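Local coordinates for protein exoribonuclease II, mitochondrial (Candida glabrata, PDB 6F3H) that probably degrades RNA from the 3' end in mitochondria as the magnesium-dependent exoribonuclease component of the mtEXO degradosome, at residues 414-424 with 548-556; 484-495 with 511-522. The protein carries 1 engineered substitution. All blocks are in the same frame, centred on the assembly; numbering follows the deposited sequence.

Interaction 1 of 2, residues 414-424 with 548-556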
loop_
_atom_site.group_PDB
_atom_site.type_symbol
_atom_site.label_atom_id
_atom_site.label_comp_id
_atom_site.label_asym_id
_atom_site.label_seq_id
_atom_site.Cartn_x
_atom_site.Cartn_y
_atom_site.Cartn_z
ATOM N N ILE A 414 15.855 -28.178 7.996
ATOM C CA ILE A 414 17.295 -28.261 7.798
ATOM C C ILE A 414 17.756 -29.700 7.957
ATOM O O ILE A 414 17.217 -30.469 8.765
ATOM C CB ILE A 414 18.072 -27.329 8.749
ATOM C CG1 ILE A 414 19.568 -27.426 8.491
ATOM C CG2 ILE A 414 17.796 -27.654 10.165
ATOM C CD1 ILE A 414 20.350 -26.417 9.232
ATOM N N GLU A 415 18.735 -30.063 7.145
ATOM C CA GLU A 415 19.456 -31.313 7.263
ATOM C C GLU A 415 20.925 -31.006 7.425
ATOM O O GLU A 415 21.545 -30.444 6.514
ATOM C CB GLU A 415 19.239 -32.171 6.038
ATOM C CG GLU A 415 17.980 -32.922 6.115
ATOM C CD GLU A 415 17.652 -33.519 4.797
ATOM O OE1 GLU A 415 18.249 -33.059 3.799
ATOM O OE2 GLU A 415 16.840 -34.465 4.765
ATOM N N GLU A 416 21.479 -31.371 8.575
ATOM C CA GLU A 416 22.911 -31.213 8.749
ATOM C C GLU A 416 23.573 -32.440 8.143
ATOM O O GLU A 416 23.438 -33.557 8.657
ATOM C CB GLU A 416 23.277 -31.008 10.211
ATOM C CG GLU A 416 24.585 -30.240 10.327
ATOM C CD GLU A 416 25.018 -29.985 11.766
ATOM O OE1 GLU A 416 24.331 -30.460 12.707
ATOM O OE2 GLU A 416 26.033 -29.270 11.949
ATOM N N LEU A 417 24.220 -32.226 7.004
ATOM C CA LEU A 417 24.935 -33.228 6.235
ATOM C C LEU A 417 26.341 -33.457 6.775
ATOM O O LEU A 417 26.752 -34.594 7.017
ATOM C CB LEU A 417 25.018 -32.765 4.784
ATOM C CG LEU A 417 23.675 -32.458 4.157
ATOM C CD1 LEU A 417 23.839 -32.105 2.685
ATOM C CD2 LEU A 417 22.770 -33.658 4.352
ATOM N N ASP A 418 27.081 -32.369 6.961
ATOM C CA ASP A 418 28.434 -32.398 7.486
ATOM C C ASP A 418 28.558 -31.236 8.454
ATOM O O ASP A 418 27.636 -30.428 8.603
ATOM C CB ASP A 418 29.480 -32.294 6.365
ATOM N N GLY A 419 29.695 -31.162 9.138
ATOM C CA GLY A 419 29.998 -29.960 9.898
ATOM C C GLY A 419 30.099 -28.733 9.018
ATOM O O GLY A 419 29.795 -27.613 9.452
ATOM N N VAL A 420 30.543 -28.925 7.777
ATOM C CA VAL A 420 30.745 -27.826 6.846
ATOM C C VAL A 420 29.460 -27.445 6.097
ATOM O O VAL A 420 29.280 -26.283 5.713
ATOM C CB VAL A 420 31.863 -28.227 5.877
ATOM C CG1 VAL A 420 31.526 -29.572 5.273
ATOM C CG2 VAL A 420 32.052 -27.162 4.788
ATOM N N ARG A 421 28.570 -28.408 5.850
ATOM C CA ARG A 421 27.468 -28.244 4.914
ATOM C C ARG A 421 26.110 -28.614 5.510
ATOM O O ARG A 421 25.970 -29.647 6.179
ATOM C CB ARG A 421 27.747 -29.091 3.699
ATOM C CG ARG A 421 26.647 -29.152 2.748
ATOM C CD ARG A 421 27.121 -29.883 1.536
ATOM N NE ARG A 421 28.264 -29.205 0.910
ATOM C CZ ARG A 421 28.241 -28.552 -0.256
ATOM N NH1 ARG A 421 27.112 -28.423 -0.949
ATOM N NH2 ARG A 421 29.357 -27.998 -0.725
ATOM N N SER A 422 25.099 -27.775 5.234
ATOM C CA SER A 422 23.723 -28.017 5.649
ATOM C C SER A 422 22.811 -27.890 4.438
ATOM O O SER A 422 23.060 -27.085 3.537
ATOM C CB SER A 422 23.259 -27.022 6.719
ATOM O OG SER A 422 24.297 -26.663 7.615
ATOM N N ARG A 423 21.741 -28.671 4.421
ATOM C CA ARG A 423 20.754 -28.550 3.364
ATOM C C ARG A 423 19.473 -27.979 3.938
ATOM O O ARG A 423 19.023 -28.382 5.018
ATOM C CB ARG A 423 20.433 -29.876 2.686
ATOM C CG ARG A 423 19.280 -29.719 1.700
ATOM C CD ARG A 423 18.932 -30.982 0.956
ATOM N NE ARG A 423 20.113 -31.696 0.491
ATOM C CZ ARG A 423 20.345 -32.981 0.735
ATOM N NH1 ARG A 423 19.470 -33.687 1.434
ATOM N NH2 ARG A 423 21.446 -33.559 0.279
ATOM N N ILE A 424 18.895 -27.033 3.205
ATOM C CA ILE A 424 17.757 -26.265 3.667
ATOM C C ILE A 424 16.570 -26.451 2.751
ATOM O O ILE A 424 16.706 -26.458 1.524
ATOM C CB ILE A 424 18.120 -24.790 3.771
ATOM C CG1 ILE A 424 19.487 -24.710 4.430
ATOM C CG2 ILE A 424 17.044 -24.092 4.509
ATOM C CD1 ILE A 424 19.474 -25.149 5.882
ATOM N N GLN A 548 18.334 -28.222 15.506
ATOM C CA GLN A 548 18.177 -27.698 14.155
ATOM C C GLN A 548 17.934 -26.194 14.190
ATOM O O GLN A 548 18.434 -25.445 13.337
ATOM C CB GLN A 548 17.035 -28.406 13.450
ATOM C CG GLN A 548 17.289 -29.853 13.106
ATOM C CD GLN A 548 16.007 -30.620 12.874
ATOM O OE1 GLN A 548 15.231 -30.838 13.800
ATOM N NE2 GLN A 548 15.750 -30.993 11.618
ATOM N N LEU A 549 17.226 -25.732 15.215
ATOM C CA LEU A 549 17.002 -24.306 15.392
ATOM C C LEU A 549 18.298 -23.549 15.657
ATOM O O LEU A 549 18.536 -22.496 15.058
ATOM C CB LEU A 549 16.018 -24.097 16.533
ATOM C CG LEU A 549 14.649 -24.741 16.306
ATOM C CD1 LEU A 549 13.790 -24.562 17.522
ATOM C CD2 LEU A 549 13.964 -24.085 15.147
ATOM N N GLU A 550 19.130 -24.034 16.587
ATOM C CA GLU A 550 20.364 -23.302 16.852
ATOM C C GLU A 550 21.198 -23.233 15.600
ATOM O O GLU A 550 21.825 -22.209 15.301
ATOM C CB GLU A 550 21.156 -23.936 17.986
ATOM C CG GLU A 550 20.313 -24.272 19.186
ATOM C CD GLU A 550 21.104 -24.955 20.275
ATOM O OE1 GLU A 550 22.307 -25.247 20.045
ATOM O OE2 GLU A 550 20.522 -25.184 21.363
ATOM N N LEU A 551 21.179 -24.309 14.834
ATOM C CA LEU A 551 21.907 -24.318 13.589
ATOM C C LEU A 551 21.330 -23.297 12.635
ATOM O O LEU A 551 22.073 -22.539 12.009
ATOM C CB LEU A 551 21.863 -25.713 12.993
ATOM C CG LEU A 551 22.817 -25.917 11.833
ATOM C CD1 LEU A 551 24.171 -25.235 12.061
ATOM C CD2 LEU A 551 22.954 -27.404 11.682
ATOM N N LEU A 552 20.004 -23.248 12.533
ATOM C CA LEU A 552 19.365 -22.281 11.646
ATOM C C LEU A 552 19.661 -20.858 12.076
ATOM O O LEU A 552 19.938 -19.994 11.238
ATOM C CB LEU A 552 17.858 -22.508 11.617
ATOM C CG LEU A 552 17.376 -23.683 10.775
ATOM C CD1 LEU A 552 15.905 -23.947 10.980
ATOM C CD2 LEU A 552 17.660 -23.422 9.296
ATOM N N HIS A 553 19.596 -20.592 13.376
ATOM C CA HIS A 553 19.863 -19.246 13.852
ATOM C C HIS A 553 21.298 -18.831 13.564
ATOM O O HIS A 553 21.553 -17.693 13.150
ATOM C CB HIS A 553 19.551 -19.155 15.342
ATOM C CG HIS A 553 19.968 -17.864 15.970
ATOM N ND1 HIS A 553 21.100 -17.745 16.745
ATOM C CD2 HIS A 553 19.409 -16.630 15.922
ATOM C CE1 HIS A 553 21.210 -16.499 17.163
ATOM N NE2 HIS A 553 20.203 -15.798 16.670
ATOM N N THR A 554 22.252 -19.732 13.776
ATOM C CA THR A 554 23.639 -19.376 13.505
ATOM C C THR A 554 23.879 -19.169 12.012
ATOM O O THR A 554 24.727 -18.357 11.622
ATOM C CB THR A 554 24.548 -20.448 14.076
ATOM O OG1 THR A 554 24.040 -21.710 13.658
ATOM C CG2 THR A 554 24.518 -20.399 15.615
ATOM N N LEU A 555 23.114 -19.861 11.166
ATOM C CA LEU A 555 23.231 -19.659 9.727
ATOM C C LEU A 555 22.716 -18.294 9.313
ATOM O O LEU A 555 23.348 -17.602 8.507
ATOM C CB LEU A 555 22.477 -20.756 8.985
ATOM C CG LEU A 555 23.169 -22.116 8.974
ATOM C CD1 LEU A 555 22.223 -23.213 8.540
ATOM C CD2 LEU A 555 24.324 -22.014 8.012
ATOM N N ALA A 556 21.576 -17.881 9.860
ATOM C CA ALA A 556 21.034 -16.573 9.518
ATOM C C ALA A 556 22.008 -15.473 9.885
ATOM O O ALA A 556 22.244 -14.559 9.091
ATOM C CB ALA A 556 19.701 -16.344 10.219
#
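Ile-414 meets the helix of residues 548-556 with both branches of its side chain, a compact example of an edge strand packing against a crossing helix. With CG1 anti to the backbone N (chi1 -179°) and the chain extended beyond it, the long branch runs in among Leu-551, Leu-552 and Leu-555. Ile-414 CD1 lies 3.6 Å from Leu-551 CG, the two side chains crossing at about a right angle, and 3.8 Å from CD1 of Leu-555. The short branch serves the preceding helical turn: Ile-414 CG2 rests on Gln-548 CB at 3.5 Å, as the two side chains slide past each other in opposite directions. Gln-548 thereby carries its amide beyond the isoleucine to the strand backbone, where NE2 donates to Ile-414 O at 3.3 Å. That bond is fairly straight (158° at the hydrogen), and the oxygen lies in the plane of the glutamine amide. Two residues along the strand, the extended Glu-416 crosses Leu-551 obliquely, laying its aliphatic part and carboxylate against CD2. From the neighbouring strand, Ile-424 adds CD1, 4.2 Å from Leu-552 CD2, and Ser-422 brings its OG near Leu-555 CD1. On the helix, Leu-552 also packs on Phe-611 of helix 603-625, while Gln-548 touches Pro-396 and Phe-398. The strands cross the helix at nearly right angles, so few residues of each can meet. The chemistry is therefore that of a small aliphatic seam, with one amide-to-carbonyl bond at its margin tying the helix directly to the strand backbone.

Interaction 2 of 2, residues 484-495 with 511-522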
loop_
_atom_site.group_PDB
_atom_site.type_symbol
_atom_site.label_atom_id
_atom_site.label_comp_id
_atom_site.label_asym_id
_atom_site.label_seq_id
_atom_site.Cartn_x
_atom_site.Cartn_y
_atom_site.Cartn_z
ATOM N N HIS A 484 -0.444 -30.540 12.170
ATOM C CA HIS A 484 0.383 -31.696 12.553
ATOM C C HIS A 484 -0.198 -33.001 12.042
ATOM O O HIS A 484 -1.401 -33.250 12.179
ATOM C CB HIS A 484 0.543 -31.759 14.088
ATOM C CG HIS A 484 1.637 -32.691 14.583
ATOM N ND1 HIS A 484 2.883 -32.783 13.989
ATOM C CD2 HIS A 484 1.685 -33.517 15.662
ATOM C CE1 HIS A 484 3.631 -33.645 14.655
ATOM N NE2 HIS A 484 2.929 -34.104 15.677
ATOM N N ASP A 485 0.678 -33.852 11.506
ATOM C CA ASP A 485 0.265 -35.134 10.956
ATOM C C ASP A 485 -0.868 -34.945 9.971
ATOM O O ASP A 485 -1.898 -35.614 10.039
ATOM C CB ASP A 485 -0.156 -36.125 12.038
ATOM C CG ASP A 485 0.947 -36.459 12.956
ATOM O OD1 ASP A 485 1.983 -36.939 12.419
ATOM O OD2 ASP A 485 0.783 -36.240 14.176
ATOM N N ARG A 486 -0.723 -33.985 9.080
ATOM C CA ARG A 486 -1.632 -33.966 7.955
ATOM C C ARG A 486 -0.804 -33.875 6.711
ATOM O O ARG A 486 0.035 -32.984 6.609
ATOM C CB ARG A 486 -2.596 -32.830 7.989
ATOM C CG ARG A 486 -3.366 -32.759 9.281
ATOM C CD ARG A 486 -4.901 -32.400 9.253
ATOM N NE ARG A 486 -5.576 -33.093 10.406
ATOM C CZ ARG A 486 -6.242 -34.263 10.565
ATOM N NH1 ARG A 486 -6.628 -35.109 9.600
ATOM N NH2 ARG A 486 -6.571 -34.580 11.821
ATOM N N LYS A 487 -1.053 -34.781 5.772
ATOM C CA LYS A 487 -0.320 -34.747 4.523
ATOM C C LYS A 487 -0.675 -33.416 3.858
ATOM O O LYS A 487 -1.853 -33.078 3.686
ATOM C CB LYS A 487 -0.643 -35.985 3.685
ATOM C CG LYS A 487 -1.498 -35.763 2.491
ATOM C CD LYS A 487 -1.221 -36.792 1.435
ATOM C CE LYS A 487 -2.012 -36.481 0.178
ATOM N NZ LYS A 487 -1.468 -37.177 -1.024
ATOM N N THR A 488 0.348 -32.605 3.620
ATOM C CA THR A 488 0.186 -31.185 3.337
ATOM C C THR A 488 1.051 -30.799 2.147
ATOM O O THR A 488 2.282 -30.867 2.216
ATOM C CB THR A 488 0.554 -30.355 4.567
ATOM O OG1 THR A 488 -0.466 -30.526 5.561
ATOM C CG2 THR A 488 0.681 -28.892 4.210
ATOM N N GLU A 489 0.396 -30.428 1.055
ATOM C CA GLU A 489 1.074 -30.083 -0.183
ATOM C C GLU A 489 1.824 -28.773 -0.052
ATOM O O GLU A 489 1.348 -27.817 0.562
ATOM C CB GLU A 489 0.077 -29.992 -1.325
ATOM C CG GLU A 489 -1.075 -30.966 -1.209
ATOM C CD GLU A 489 -1.730 -31.230 -2.552
ATOM O OE1 GLU A 489 -0.989 -31.301 -3.562
ATOM O OE2 GLU A 489 -2.975 -31.360 -2.603
ATOM N N THR A 490 3.007 -28.728 -0.633
ATOM C CA THR A 490 3.812 -27.535 -0.560
ATOM C C THR A 490 4.381 -27.271 -1.921
ATOM O O THR A 490 4.302 -28.101 -2.829
ATOM C CB THR A 490 5.009 -27.647 0.376
ATOM O OG1 THR A 490 6.064 -28.309 -0.330
ATOM C CG2 THR A 490 4.656 -28.423 1.576
ATOM N N ILE A 491 5.029 -26.126 -2.011
ATOM C CA ILE A 491 6.044 -25.877 -3.006
ATOM C C ILE A 491 7.326 -25.651 -2.239
ATOM O O ILE A 491 7.410 -24.723 -1.429
ATOM C CB ILE A 491 5.720 -24.657 -3.871
ATOM C CG1 ILE A 491 4.401 -24.865 -4.613
ATOM C CG2 ILE A 491 6.830 -24.429 -4.865
ATOM C CD1 ILE A 491 4.179 -23.843 -5.755
ATOM N N SER A 492 8.329 -26.470 -2.502
ATOM C CA SER A 492 9.489 -26.483 -1.639
ATOM C C SER A 492 10.746 -26.143 -2.418
ATOM O O SER A 492 10.977 -26.637 -3.528
ATOM C CB SER A 492 9.603 -27.831 -0.942
ATOM O OG SER A 492 8.387 -28.132 -0.274
ATOM N N PHE A 493 11.556 -25.295 -1.804
ATOM C CA PHE A 493 12.769 -24.776 -2.403
ATOM C C PHE A 493 13.917 -25.272 -1.562
ATOM O O PHE A 493 13.978 -24.979 -0.371
ATOM C CB PHE A 493 12.753 -23.259 -2.421
ATOM C CG PHE A 493 11.542 -22.696 -3.080
ATOM C CD1 PHE A 493 10.330 -22.629 -2.390
ATOM C CD2 PHE A 493 11.598 -22.232 -4.386
ATOM C CE1 PHE A 493 9.192 -22.116 -2.998
ATOM C CE2 PHE A 493 10.467 -21.721 -4.991
ATOM C CZ PHE A 493 9.263 -21.661 -4.299
ATOM N N SER A 494 14.813 -26.014 -2.172
ATOM C CA SER A 494 15.841 -26.713 -1.433
ATOM C C SER A 494 17.193 -26.296 -1.970
ATOM O O SER A 494 17.336 -26.028 -3.168
ATOM C CB SER A 494 15.656 -28.214 -1.548
ATOM O OG SER A 494 14.293 -28.555 -1.356
ATOM N N PHE A 495 18.163 -26.191 -1.072
ATOM C CA PHE A 495 19.516 -25.819 -1.458
ATOM C C PHE A 495 20.435 -26.000 -0.262
ATOM O O PHE A 495 19.985 -26.172 0.875
ATOM C CB PHE A 495 19.578 -24.391 -1.935
ATOM C CG PHE A 495 18.955 -23.467 -0.989
ATOM C CD1 PHE A 495 17.597 -23.198 -1.059
ATOM C CD2 PHE A 495 19.700 -22.924 0.041
ATOM C CE1 PHE A 495 16.992 -22.342 -0.145
ATOM C CE2 PHE A 495 19.117 -22.083 0.956
ATOM C CZ PHE A 495 17.752 -21.782 0.863
ATOM N N THR A 511 22.956 -26.310 -5.982
ATOM C CA THR A 511 22.057 -27.101 -5.135
ATOM C C THR A 511 20.597 -26.726 -5.329
ATOM O O THR A 511 19.700 -27.546 -5.091
ATOM C CB THR A 511 22.353 -26.908 -3.655
ATOM O OG1 THR A 511 23.758 -26.920 -3.422
ATOM C CG2 THR A 511 21.709 -28.019 -2.887
ATOM N N PHE A 512 20.348 -25.480 -5.704
ATOM C CA PHE A 512 19.011 -24.928 -5.628
ATOM C C PHE A 512 18.041 -25.746 -6.445
ATOM O O PHE A 512 18.293 -26.058 -7.610
ATOM C CB PHE A 512 19.004 -23.482 -6.117
ATOM C CG PHE A 512 17.634 -22.857 -6.131
ATOM C CD1 PHE A 512 17.096 -22.294 -4.986
ATOM C CD2 PHE A 512 16.872 -22.851 -7.289
ATOM C CE1 PHE A 512 15.819 -21.719 -4.998
ATOM C CE2 PHE A 512 15.606 -22.281 -7.303
ATOM C CZ PHE A 512 15.078 -21.714 -6.156
ATOM N N GLN A 513 16.898 -26.028 -5.855
ATOM C CA GLN A 513 15.951 -26.903 -6.502
ATOM C C GLN A 513 14.543 -26.489 -6.106
ATOM O O GLN A 513 14.313 -26.064 -4.972
ATOM C CB GLN A 513 16.237 -28.334 -6.089
ATOM C CG GLN A 513 15.619 -29.364 -6.947
ATOM C CD GLN A 513 15.550 -30.662 -6.221
ATOM O OE1 GLN A 513 14.765 -31.533 -6.568
ATOM N NE2 GLN A 513 16.356 -30.795 -5.175
ATOM N N VAL A 514 13.606 -26.603 -7.040
ATOM C CA VAL A 514 12.211 -26.305 -6.760
ATOM C C VAL A 514 11.418 -27.569 -7.036
ATOM O O VAL A 514 11.579 -28.176 -8.101
ATOM C CB VAL A 514 11.692 -25.130 -7.617
ATOM C CG1 VAL A 514 10.285 -24.698 -7.178
ATOM C CG2 VAL A 514 12.632 -23.939 -7.588
ATOM N N ARG A 515 10.581 -27.976 -6.076
ATOM C CA ARG A 515 9.776 -29.187 -6.185
ATOM C C ARG A 515 8.420 -28.993 -5.543
ATOM O O ARG A 515 8.285 -28.252 -4.568
ATOM C CB ARG A 515 10.370 -30.394 -5.476
ATOM C CG ARG A 515 11.547 -31.012 -6.104
ATOM C CD ARG A 515 12.087 -32.085 -5.170
ATOM N NE ARG A 515 13.199 -31.574 -4.389
ATOM C CZ ARG A 515 13.677 -32.153 -3.301
ATOM N NH1 ARG A 515 13.144 -33.274 -2.850
ATOM N NH2 ARG A 515 14.698 -31.604 -2.668
ATOM N N LEU A 516 7.428 -29.708 -6.068
ATOM C CA LEU A 516 6.126 -29.812 -5.422
ATOM C C LEU A 516 6.232 -30.905 -4.382
ATOM O O LEU A 516 6.514 -32.048 -4.736
ATOM C CB LEU A 516 5.030 -30.159 -6.428
ATOM C CG LEU A 516 4.762 -29.244 -7.640
ATOM C CD1 LEU A 516 3.553 -29.745 -8.436
ATOM C CD2 LEU A 516 4.600 -27.758 -7.290
ATOM N N GLY A 517 6.026 -30.570 -3.112
ATOM C CA GLY A 517 6.292 -31.550 -2.077
ATOM C C GLY A 517 5.126 -31.973 -1.204
ATOM O O GLY A 517 3.970 -31.647 -1.493
ATOM N N ILE A 518 5.424 -32.742 -0.149
ATOM C CA ILE A 518 4.469 -33.108 0.888
ATOM C C ILE A 518 5.245 -33.140 2.188
ATOM O O ILE A 518 6.421 -33.512 2.226
ATOM C CB ILE A 518 3.772 -34.473 0.671
ATOM C CG1 ILE A 518 3.041 -34.526 -0.654
ATOM C CG2 ILE A 518 2.767 -34.788 1.780
ATOM C CD1 ILE A 518 2.604 -35.919 -1.019
ATOM N N VAL A 519 4.577 -32.745 3.261
ATOM C CA VAL A 519 5.173 -32.702 4.581
ATOM C C VAL A 519 4.059 -33.030 5.553
ATOM O O VAL A 519 2.880 -32.886 5.234
ATOM C CB VAL A 519 5.764 -31.309 4.883
ATOM C CG1 VAL A 519 6.873 -30.953 3.911
ATOM C CG2 VAL A 519 4.672 -30.290 4.812
ATOM N N SER A 520 4.418 -33.501 6.738
ATOM C CA SER A 520 3.333 -33.755 7.673
ATOM C C SER A 520 3.784 -33.628 9.111
ATOM O O SER A 520 2.958 -33.651 10.025
ATOM C CB SER A 520 2.733 -35.136 7.434
ATOM O OG SER A 520 3.740 -36.052 7.029
ATOM N N ASN A 521 5.074 -33.471 9.340
ATOM C CA ASN A 521 5.566 -33.378 10.704
ATOM C C ASN A 521 5.834 -31.914 10.982
ATOM O O ASN A 521 6.856 -31.378 10.563
ATOM C CB ASN A 521 6.820 -34.215 10.887
ATOM C CG ASN A 521 7.337 -34.187 12.314
ATOM O OD1 ASN A 521 6.590 -33.901 13.261
ATOM N ND2 ASN A 521 8.622 -34.480 12.476
ATOM N N PHE A 522 4.929 -31.283 11.726
ATOM C CA PHE A 522 4.994 -29.849 12.041
ATOM C C PHE A 522 5.161 -29.632 13.542
ATOM O O PHE A 522 4.162 -29.629 14.281
ATOM C CB PHE A 522 3.731 -29.117 11.590
ATOM C CG PHE A 522 3.489 -29.089 10.110
ATOM C CD1 PHE A 522 4.355 -28.437 9.240
ATOM C CD2 PHE A 522 2.335 -29.677 9.599
ATOM C CE1 PHE A 522 4.085 -28.406 7.880
ATOM C CE2 PHE A 522 2.068 -29.645 8.258
ATOM C CZ PHE A 522 2.941 -29.003 7.399
#
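Thr-511 sets its methyl CG2 against Phe-495 CA, where the chain turns a corner just ahead of the paired residues. Phe-512 follows, its ring lying beside that of Phe-493 and pointing the same way; its CZ comes to the edge of the Phe-493 ring, 3.9 Å from CD2. Gln-513 exchanges two backbone hydrogen bonds with Ser-494. Val-514 returns to the aromatic face, where CG1 lies 3.7 Å from Phe-493 CE2, and helix 603-625 packs over this face through Leu-618 and Phe-622. Arg-515 pairs with Ser-492, whose N donates to Arg-515 O at 2.7 Å in an almost straight bond (174°). Bent at chi3, the arginine side chain brings NH2 to 3.3 Å from Ser-494 OG, a hydroxyl already bonded to His-425, and it makes a cation-pi contact with Tyr-390. Leu-516 runs alongside Ile-491, and both touch helix 703-716. Gly-517 has no side chain on the face where Thr-490 OG1 and Ser-492 OG lie close above it; its N donates to Thr-490 O. Ile-518 forms a non-hydrogen-bonded pair with Glu-489, which has salt bridges to Arg-478 and Arg-389, while Val-519 CG2 meets Thr-490 CG2 at 3.7 Å. Beyond the regular ladder, Ser-520 O accepts a 2.7 Å hydrogen bond from Asp-485 N. Asn-521 and His-484 lie side by side, with OD1 at the imidazole edge, 3.3 Å from CE1. Phe-522, with CG anti to its carbonyl carbon (chi1 -65°), turns its ring edge to Thr-488, and its N makes a weak hydrogen bond to His-484 ND1. Residues 488-495 and 512-519 form the paired arms of an antiparallel beta hairpin, with alternating hydrogen-bonded and non-hydrogen-bonded pairs, in a mixed sheet of the RNB domain.

Overall arrangement
Interactions 1 and 2 have centres about 17 Å apart and are joined through one mixed sheet in the RNB domain. Strands 421-429 and 488-499 are neighbours in it: Ile-424 N lies 2.7 Å from Phe-495 O, a probable hydrogen bond. Along the chain, 414-424 comes first, then both segments of interaction 2, and finally 548-556, so the hairpin falls between the two halves of interaction 1. At the outer strand 410-416, helix 543-567 packs on the sheet; helices 603-625 and 703-716 pack against the hairpin, and helix 603-625 also touches helix 543-567. Asp-410, a magnesium ligand along with Asp-401, begins that outer strand, so the shared sheet links both contacts to the metal site.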